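PDB 3IXL: arylmalonate decarboxylase from Bordetella bronchiseptica, which catalyses the decarboxylation of 2-aryl-2-methylmalonate to 2-arylpropionate and carbon dioxide. Local coordinates for residues E53-H58 and A87-A92; R118-A123 and A136-E141. The protein carries 2 engineered substitutions. All coordinates share one frame; numbering follows the deposited sequence.

The two contacts belong to the two halves of the chain, each built on its own four-stranded parallel sheet. Interaction 1 packs helix on helix beside the sheet that holds strands 8-13 and 67-72, whereas interaction 2 packs a helix on a strand in the sheet that holds 119-124 and 183-187. Their centres are 23 Å apart and their nearest atoms about 6 Å, so they do not touch. Bound 2-phenylacetic acid, whose pocket includes the engineered Cys74 and Ser188, lies about 12 Å from the side chain of Val55 in interaction 1 and about 12 Å from that of Leu138 in interaction 2. Neither contact therefore reaches the ligand directly.

Interaction 1: residues E53-H58 and A87-A92; sequences ESVVDH and AALTVA
Val55 and Leu89 cross at roughly a right angle, and they meet through single methyls: Val55 CG1 lies 4.2 Å from Leu89 CD1. The second methyl of the leucine is only slightly farther, with Leu89 CD2 4.5 Å from Val55 CG1, so the valine branch faces the fork of the isobutyl group. Leu89 does not aim its CB straight at the other helix; its CG stands opposite the backbone N (chi1 -178°), and this extension carries the methyls across. Val55, by contrast, already points its CB at the partner, and CG1 is its leading branch.

One residue further along 53-58, Val56 has nearly the same rotamer as Val55 but leads with CG2, the methyl opposite the carbonyl carbon, which meets Ala92 CB at 4.1 Å. The backbones come closest here, with 6.9 Å between Val56 CA and Ala92 CA, consistent with an alanine side chain that ends at CB. The contact is wholly apolar, with no hydrogen bond across it, and it buries 147 Å² in total.

Helix 83-97 extends the interface beyond these pairs, since Met93 also touches Val55 and Ala96 touches Val56. Beneath the helices, Leu72 of strand 67-72 touches both Val55 and Leu89, and Ile12 of strand 8-13 touches Val55, so the helix pair is seated on the parallel sheet.

Interaction 2: residues R118-A123 and A136-E141; sequences RRVALA and AFLAEE
A beta-alpha-beta crossover frames this contact: strand 119-124 leads through helix 128-140 to strand 144-145, which lies parallel and next to the first strand in the sheet. Such units recur in the aspartate/glutamate racemase-like fold to which the enzyme's family belongs. Leu138 of the helix packs against Val120 and Leu122 of the strand. Val120 and Leu122 are two positions apart on the strand, and both direct their CB atoms toward the helix, while the CB of Leu138 points back at the strand.

The backbones stay well separated, with Val120 CA 9.0 Å from Leu138 CA, and side chains span the interval. Leu138 does this with one methyl, CD1. Its CG lies opposite the carbonyl carbon (chi1 -63°), and the nearly straight second torsion (chi2 167°) sends CD1 outward to the strand. Leu122 and Leu138 run alongside each other, pointing opposite ways. Val120 instead lies across Leu138 at about a right angle. Its CG1 sits between the backbone N and the carbonyl carbon (chi1 59°), on the side that faces the helix.

All three touching residues are buried, and no hydrogen bond links the segments, so the evidence is for purely apolar packing, of 90 Å² summed over both sides. Leu185 of strand 183-187 touches Val120, Leu122 and Leu138 alike, and Leu112 of helix 104-114 also touches Val120, continuing the apolar layer. Across the two segments Leu138 CD1 is shared: it lies 4.2 Å from Val120 CG1 and 3.6 Å from Leu122 CD2, and those two strand methyls are themselves 4.3 Å apart, Val120 CG1 to Leu122 CD2.

Interaction 1: residues E53-H58 and A87-A92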
loop_
_atom_site.group_PDB
_atom_site.type_symbol
_atom_site.label_atom_id
_atom_site.label_comp_id
_atom_site.label_asym_id
_atom_site.label_seq_id
_atom_site.Cartn_x
_atom_site.Cartn_y
_atom_site.Cartn_z
ATOM N N GLU A 53 -11.465 -14.291 2.312
ATOM C CA GLU A 53 -12.916 -14.370 2.437
ATOM C C GLU A 53 -13.458 -13.601 3.633
ATOM O O GLU A 53 -14.658 -13.315 3.688
ATOM C CB GLU A 53 -13.356 -15.827 2.523
ATOM C CG GLU A 53 -13.015 -16.610 1.265
ATOM C CD GLU A 53 -13.135 -18.107 1.450
ATOM O OE1 GLU A 53 -13.791 -18.739 0.601
ATOM O OE2 GLU A 53 -12.580 -18.651 2.425
ATOM N N SER A 54 -12.586 -13.273 4.582
ATOM C CA SER A 54 -12.993 -12.560 5.790
ATOM C C SER A 54 -12.967 -11.044 5.655
ATOM O O SER A 54 -13.417 -10.344 6.549
ATOM C CB SER A 54 -12.133 -12.982 6.979
ATOM O OG SER A 54 -10.794 -12.518 6.850
ATOM N N VAL A 55 -12.427 -10.547 4.548
ATOM C CA VAL A 55 -12.290 -9.108 4.357
ATOM C C VAL A 55 -13.620 -8.371 4.531
ATOM O O VAL A 55 -13.688 -7.376 5.250
ATOM C CB VAL A 55 -11.616 -8.777 3.010
ATOM C CG1 VAL A 55 -11.749 -7.281 2.683
ATOM C CG2 VAL A 55 -10.146 -9.191 3.060
ATOM N N VAL A 56 -14.676 -8.878 3.906
ATOM C CA VAL A 56 -15.982 -8.221 3.991
ATOM C C VAL A 56 -16.491 -8.122 5.441
ATOM O O VAL A 56 -17.030 -7.093 5.850
ATOM C CB VAL A 56 -17.010 -8.924 3.072
ATOM C CG1 VAL A 56 -18.434 -8.496 3.396
ATOM C CG2 VAL A 56 -16.688 -8.610 1.619
ATOM N N ASP A 57 -16.281 -9.176 6.225
ATOM C CA ASP A 57 -16.709 -9.172 7.622
ATOM C C ASP A 57 -15.934 -8.153 8.444
ATOM O O ASP A 57 -16.497 -7.504 9.323
ATOM C CB ASP A 57 -16.589 -10.567 8.240
ATOM C CG ASP A 57 -17.548 -11.566 7.607
ATOM O OD1 ASP A 57 -18.708 -11.200 7.303
ATOM O OD2 ASP A 57 -17.129 -12.719 7.389
ATOM N N HIS A 58 -14.642 -7.998 8.146
ATOM C CA HIS A 58 -13.835 -6.989 8.832
ATOM C C HIS A 58 -14.280 -5.578 8.445
ATOM O O HIS A 58 -14.318 -4.682 9.286
ATOM C CB HIS A 58 -12.342 -7.191 8.559
ATOM C CG HIS A 58 -11.745 -8.314 9.344
ATOM N ND1 HIS A 58 -11.276 -8.152 10.630
ATOM C CD2 HIS A 58 -11.563 -9.620 9.038
ATOM C CE1 HIS A 58 -10.818 -9.306 11.078
ATOM N NE2 HIS A 58 -10.982 -10.215 10.133
ATOM N N ALA A 87 -11.133 -4.543 -8.006
ATOM C CA ALA A 87 -12.342 -3.734 -8.160
ATOM C C ALA A 87 -13.566 -4.419 -7.535
ATOM O O ALA A 87 -14.354 -3.764 -6.846
ATOM C CB ALA A 87 -12.589 -3.436 -9.638
ATOM N N ALA A 88 -13.714 -5.727 -7.767
ATOM C CA ALA A 88 -14.877 -6.471 -7.274
ATOM C C ALA A 88 -14.888 -6.564 -5.754
ATOM O O ALA A 88 -15.942 -6.471 -5.118
ATOM C CB ALA A 88 -14.934 -7.858 -7.889
ATOM N N LEU A 89 -13.708 -6.756 -5.175
ATOM C CA LEU A 89 -13.580 -6.792 -3.726
ATOM C C LEU A 89 -13.963 -5.444 -3.117
ATOM O O LEU A 89 -14.663 -5.402 -2.099
ATOM C CB LEU A 89 -12.156 -7.188 -3.320
ATOM C CG LEU A 89 -11.906 -7.303 -1.816
ATOM C CD1 LEU A 89 -12.805 -8.357 -1.189
ATOM C CD2 LEU A 89 -10.441 -7.630 -1.559
ATOM N N THR A 90 -13.524 -4.354 -3.741
ATOM C CA THR A 90 -13.890 -3.014 -3.285
ATOM C C THR A 90 -15.404 -2.825 -3.286
ATOM O O THR A 90 -15.972 -2.316 -2.317
ATOM C CB THR A 90 -13.224 -1.930 -4.142
ATOM O OG1 THR A 90 -11.802 -2.139 -4.137
ATOM C CG2 THR A 90 -13.529 -0.534 -3.585
ATOM N N VAL A 91 -16.049 -3.245 -4.373
ATOM C CA VAL A 91 -17.496 -3.128 -4.501
ATOM C C VAL A 91 -18.205 -3.960 -3.437
ATOM O O VAL A 91 -19.192 -3.499 -2.852
ATOM C CB VAL A 91 -17.973 -3.521 -5.924
ATOM C CG1 VAL A 91 -19.498 -3.700 -5.963
ATOM C CG2 VAL A 91 -17.539 -2.475 -6.921
ATOM N N ALA A 92 -17.711 -5.172 -3.185
ATOM C CA ALA A 92 -18.292 -6.035 -2.151
ATOM C C ALA A 92 -18.196 -5.394 -0.773
ATOM O O ALA A 92 -19.145 -5.447 0.008
ATOM C CB ALA A 92 -17.643 -7.408 -2.152
#

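Interaction 2: residues R118-A123 and A136-E141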
loop_
_atom_site.group_PDB
_atom_site.type_symbol
_atom_site.label_atom_id
_atom_site.label_comp_id
_atom_site.label_asym_id
_atom_site.label_seq_id
_atom_site.Cartn_x
_atom_site.Cartn_y
_atom_site.Cartn_z
ATOM N N ARG A 118 4.227 6.457 -15.361
ATOM C CA ARG A 118 3.716 5.436 -16.268
ATOM C C ARG A 118 4.670 4.244 -16.302
ATOM O O ARG A 118 4.239 3.091 -16.181
ATOM C CB ARG A 118 3.526 6.019 -17.677
ATOM C CG ARG A 118 3.276 4.997 -18.783
ATOM C CD ARG A 118 1.858 4.450 -18.750
ATOM N NE ARG A 118 0.858 5.438 -19.168
ATOM C CZ ARG A 118 0.171 5.389 -20.311
ATOM N NH1 ARG A 118 0.359 4.394 -21.172
ATOM N NH2 ARG A 118 -0.714 6.338 -20.591
ATOM N N ARG A 119 5.960 4.527 -16.467
ATOM C CA ARG A 119 6.993 3.501 -16.452
ATOM C C ARG A 119 7.552 3.432 -15.045
ATOM O O ARG A 119 8.117 4.405 -14.549
ATOM C CB ARG A 119 8.096 3.844 -17.448
ATOM C CG ARG A 119 7.662 3.686 -18.887
ATOM C CD ARG A 119 8.740 4.173 -19.837
ATOM N NE ARG A 119 10.068 3.665 -19.491
ATOM C CZ ARG A 119 10.487 2.427 -19.740
ATOM N NH1 ARG A 119 9.685 1.555 -20.338
ATOM N NH2 ARG A 119 11.711 2.060 -19.390
ATOM N N VAL A 120 7.378 2.276 -14.406
ATOM C CA VAL A 120 7.587 2.165 -12.978
ATOM C C VAL A 120 8.541 1.031 -12.630
ATOM O O VAL A 120 8.304 -0.122 -12.983
ATOM C CB VAL A 120 6.223 2.030 -12.232
ATOM C CG1 VAL A 120 5.415 0.808 -12.700
ATOM C CG2 VAL A 120 6.427 2.042 -10.709
ATOM N N ALA A 121 9.639 1.380 -11.962
ATOM C CA ALA A 121 10.570 0.383 -11.451
ATOM C C ALA A 121 9.980 -0.190 -10.165
ATOM O O ALA A 121 9.389 0.555 -9.372
ATOM C CB ALA A 121 11.926 1.015 -11.187
ATOM N N LEU A 122 10.151 -1.493 -9.956
ATOM C CA LEU A 122 9.581 -2.165 -8.783
ATOM C C LEU A 122 10.652 -2.535 -7.773
ATOM O O LEU A 122 11.636 -3.200 -8.111
ATOM C CB LEU A 122 8.843 -3.439 -9.208
ATOM C CG LEU A 122 7.805 -3.344 -10.330
ATOM C CD1 LEU A 122 7.146 -4.704 -10.621
ATOM C CD2 LEU A 122 6.758 -2.282 -10.018
ATOM N N ALA A 123 10.455 -2.112 -6.527
ATOM C CA ALA A 123 11.333 -2.471 -5.420
ATOM C C ALA A 123 10.397 -3.094 -4.409
ATOM O O ALA A 123 9.566 -2.387 -3.839
ATOM C CB ALA A 123 11.990 -1.218 -4.837
ATOM N N ALA A 136 1.757 -7.991 -13.525
ATOM C CA ALA A 136 0.565 -8.236 -14.344
ATOM C C ALA A 136 -0.567 -7.266 -14.004
ATOM O O ALA A 136 -1.250 -6.746 -14.903
ATOM C CB ALA A 136 0.102 -9.676 -14.202
ATOM N N PHE A 137 -0.767 -7.028 -12.707
ATOM C CA PHE A 137 -1.759 -6.071 -12.227
ATOM C C PHE A 137 -1.479 -4.676 -12.775
ATOM O O PHE A 137 -2.375 -4.015 -13.320
ATOM C CB PHE A 137 -1.771 -6.060 -10.684
ATOM C CG PHE A 137 -2.621 -4.974 -10.085
ATOM C CD1 PHE A 137 -4.005 -5.126 -9.959
ATOM C CD2 PHE A 137 -2.039 -3.810 -9.617
ATOM C CE1 PHE A 137 -4.787 -4.113 -9.396
ATOM C CE2 PHE A 137 -2.818 -2.794 -9.052
ATOM C CZ PHE A 137 -4.187 -2.953 -8.945
ATOM N N LEU A 138 -0.236 -4.224 -12.642
ATOM C CA LEU A 138 0.121 -2.893 -13.134
ATOM C C LEU A 138 -0.094 -2.765 -14.645
ATOM O O LEU A 138 -0.627 -1.753 -15.107
ATOM C CB LEU A 138 1.550 -2.516 -12.742
ATOM C CG LEU A 138 1.824 -2.412 -11.234
ATOM C CD1 LEU A 138 3.325 -2.349 -10.977
ATOM C CD2 LEU A 138 1.124 -1.209 -10.617
ATOM N N ALA A 139 0.293 -3.792 -15.397
ATOM C CA ALA A 139 0.070 -3.803 -16.849
ATOM C C ALA A 139 -1.418 -3.760 -17.206
ATOM O O ALA A 139 -1.812 -3.062 -18.149
ATOM C CB ALA A 139 0.749 -5.006 -17.487
ATOM N N GLU A 140 -2.248 -4.490 -16.457
ATOM C CA GLU A 140 -3.703 -4.449 -16.653
ATOM C C GLU A 140 -4.243 -3.037 -16.462
ATOM O O GLU A 140 -5.265 -2.666 -17.059
ATOM C CB GLU A 140 -4.421 -5.380 -15.667
ATOM C CG GLU A 140 -4.398 -6.858 -16.012
ATOM C CD GLU A 140 -5.175 -7.700 -14.998
ATOM O OE1 GLU A 140 -6.027 -8.517 -15.416
ATOM O OE2 GLU A 140 -4.934 -7.553 -13.787
ATOM N N GLU A 141 -3.563 -2.263 -15.617
ATOM C CA GLU A 141 -3.984 -0.914 -15.268
ATOM C C GLU A 141 -3.256 0.157 -16.078
ATOM O O GLU A 141 -3.218 1.328 -15.690
ATOM C CB GLU A 141 -3.800 -0.695 -13.762
ATOM C CG GLU A 141 -4.785 -1.487 -12.911
ATOM C CD GLU A 141 -6.180 -0.868 -12.870
ATOM O OE1 GLU A 141 -6.374 0.246 -13.406
ATOM O OE2 GLU A 141 -7.082 -1.491 -12.274
#